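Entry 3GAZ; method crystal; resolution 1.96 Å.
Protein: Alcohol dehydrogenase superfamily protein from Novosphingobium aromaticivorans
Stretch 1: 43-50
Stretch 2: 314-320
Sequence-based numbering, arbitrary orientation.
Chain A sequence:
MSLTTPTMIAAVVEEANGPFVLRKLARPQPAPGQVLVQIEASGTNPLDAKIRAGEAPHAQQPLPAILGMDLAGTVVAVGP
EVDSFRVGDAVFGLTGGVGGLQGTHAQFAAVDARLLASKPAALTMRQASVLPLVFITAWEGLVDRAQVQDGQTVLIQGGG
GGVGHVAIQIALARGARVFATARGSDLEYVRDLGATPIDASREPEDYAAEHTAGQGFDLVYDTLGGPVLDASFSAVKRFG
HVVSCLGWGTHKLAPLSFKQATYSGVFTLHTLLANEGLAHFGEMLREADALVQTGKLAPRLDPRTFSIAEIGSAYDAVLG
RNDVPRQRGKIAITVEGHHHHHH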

# COMPACT_ATOMS: atom_id res chain seq x y z
N GLY A 43 -18.05 6.03 5.39
CA GLY A 43 -17.86 7.46 5.56
C GLY A 43 -16.91 8.03 4.52
O GLY A 43 -15.82 7.51 4.33
N THR A 44 -17.33 9.11 3.86
CA THR A 44 -16.50 9.73 2.83
C THR A 44 -15.56 10.78 3.40
O THR A 44 -15.74 11.26 4.52
CB THR A 44 -17.36 10.42 1.74
OG1 THR A 44 -18.00 11.58 2.29
CG2 THR A 44 -18.42 9.47 1.20
N ASN A 45 -14.55 11.12 2.62
CA ASN A 45 -13.59 12.16 3.01
C ASN A 45 -13.04 12.78 1.74
O ASN A 45 -12.88 12.10 0.73
CB ASN A 45 -12.45 11.57 3.85
CG ASN A 45 -12.89 11.16 5.25
OD1 ASN A 45 -13.03 9.97 5.55
ND2 ASN A 45 -13.11 12.14 6.12
N PRO A 46 -12.76 14.09 1.77
CA PRO A 46 -12.22 14.79 0.61
C PRO A 46 -11.03 14.07 -0.04
O PRO A 46 -10.92 14.04 -1.26
CB PRO A 46 -11.83 16.15 1.18
CG PRO A 46 -12.85 16.37 2.25
CD PRO A 46 -12.89 15.01 2.92
N LEU A 47 -10.15 13.50 0.78
CA LEU A 47 -8.98 12.80 0.24
C LEU A 47 -9.35 11.73 -0.79
O LEU A 47 -8.62 11.53 -1.76
CB LEU A 47 -8.15 12.17 1.36
CG LEU A 47 -6.83 11.53 0.92
CD1 LEU A 47 -5.92 12.60 0.34
CD2 LEU A 47 -6.15 10.83 2.10
N ASP A 48 -10.47 11.04 -0.57
CA ASP A 48 -10.91 10.00 -1.50
C ASP A 48 -11.01 10.54 -2.93
O ASP A 48 -10.64 9.85 -3.89
CB ASP A 48 -12.29 9.45 -1.09
CG ASP A 48 -12.31 8.89 0.34
OD1 ASP A 48 -11.26 8.44 0.83
OD2 ASP A 48 -13.40 8.89 0.96
N ALA A 49 -11.52 11.76 -3.06
CA ALA A 49 -11.67 12.39 -4.37
C ALA A 49 -10.31 12.71 -4.97
O ALA A 49 -10.12 12.59 -6.17
CB ALA A 49 -12.51 13.66 -4.25
N LYS A 50 -9.37 13.12 -4.13
CA LYS A 50 -8.04 13.43 -4.62
C LYS A 50 -7.41 12.14 -5.13
O LYS A 50 -6.71 12.14 -6.15
CB LYS A 50 -7.17 14.02 -3.50
CG LYS A 50 -5.77 14.38 -3.96
CD LYS A 50 -4.88 14.82 -2.81
CE LYS A 50 -4.79 16.33 -2.69
NZ LYS A 50 -3.73 16.72 -1.71
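Stretch 2, residues 314-320: AYDAVLG

Stretch 2 is the end of a helix, residues 314-319, with Gly 320 leaving helical geometry at positive phi, a conformation that favours glycine. It lies across the loop at Thr 44 and Asn 45 and the first turn of the helix that follows. The two helix axes come within 9.9 Å, and their N-to-C directions make an angle of 112°, closer to perpendicular than to antiparallel. Two backbone pairings set the register: Pro 46 faces Val 318 (CA to CA 6.6 Å), and Ala 49 faces Tyr 315 (CA to CA 7.0 Å).

The polar anchor is Tyr 315, chi1 in m, whose OH donates a hydrogen bond to Asp 48 OD2 at 2.6 Å. The same OD2 accepts from Asn 45 N at 3.0 Å, so one carboxylate oxygen ties the loop before its helix to the incoming tyrosine. A water bridges Tyr 315 OH, at 3.2 Å, and Gly 43 O, at 2.8 Å, the latter bond weak.

Packing fills in around this anchor. Tyr 315 CE1 lies 3.5 Å from Thr 44 CB, while Asn 45 O approaches the ring edge. Val 318 puts CG2 3.1 Å from Thr 44 OG1 and CG1 4.1 Å from Pro 46 CG. Small Ala 49 receives a longer side chain: its CB meets Leu 319 CD1 at 3.6 Å.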

# COMPACT_ATOMS: atom_id res chain seq x y z
N ALA A 314 -22.40 11.26 -4.21
CA ALA A 314 -22.02 11.52 -2.83
C ALA A 314 -20.81 12.45 -2.77
O ALA A 314 -20.79 13.40 -1.98
CB ALA A 314 -21.71 10.21 -2.12
N TYR A 315 -19.81 12.20 -3.61
CA TYR A 315 -18.63 13.05 -3.61
C TYR A 315 -18.88 14.42 -4.24
O TYR A 315 -18.18 15.38 -3.92
CB TYR A 315 -17.45 12.34 -4.28
CG TYR A 315 -16.83 11.32 -3.35
CD1 TYR A 315 -16.09 11.72 -2.23
CD2 TYR A 315 -17.08 9.96 -3.52
CE1 TYR A 315 -15.62 10.78 -1.31
CE2 TYR A 315 -16.61 9.02 -2.60
CZ TYR A 315 -15.89 9.43 -1.50
OH TYR A 315 -15.45 8.50 -0.59
N ASP A 316 -19.85 14.51 -5.14
CA ASP A 316 -20.16 15.81 -5.73
C ASP A 316 -20.62 16.68 -4.57
O ASP A 316 -20.39 17.89 -4.55
CB ASP A 316 -21.30 15.72 -6.75
CG ASP A 316 -20.86 15.13 -8.07
OD1 ASP A 316 -19.71 15.38 -8.48
OD2 ASP A 316 -21.69 14.43 -8.70
N ALA A 317 -21.27 16.05 -3.60
CA ALA A 317 -21.77 16.74 -2.42
C ALA A 317 -20.61 17.08 -1.48
O ALA A 317 -20.55 18.18 -0.92
CB ALA A 317 -22.80 15.87 -1.71
N VAL A 318 -19.70 16.13 -1.29
CA VAL A 318 -18.55 16.35 -0.43
C VAL A 318 -17.76 17.57 -0.91
O VAL A 318 -17.26 18.36 -0.11
CB VAL A 318 -17.60 15.13 -0.42
CG1 VAL A 318 -16.30 15.48 0.30
CG2 VAL A 318 -18.27 13.96 0.26
N LEU A 319 -17.65 17.71 -2.23
CA LEU A 319 -16.90 18.81 -2.82
C LEU A 319 -17.78 19.95 -3.31
O LEU A 319 -17.28 21.01 -3.68
CB LEU A 319 -16.06 18.28 -3.98
CG LEU A 319 -15.07 17.16 -3.65
CD1 LEU A 319 -14.46 16.62 -4.94
CD2 LEU A 319 -13.99 17.67 -2.71
N GLY A 320 -19.09 19.74 -3.32
CA GLY A 320 -19.99 20.77 -3.80
C GLY A 320 -19.73 21.00 -5.28
O GLY A 320 -19.60 22.13 -5.74
O HOH W 1 -16.38 6.48 1.74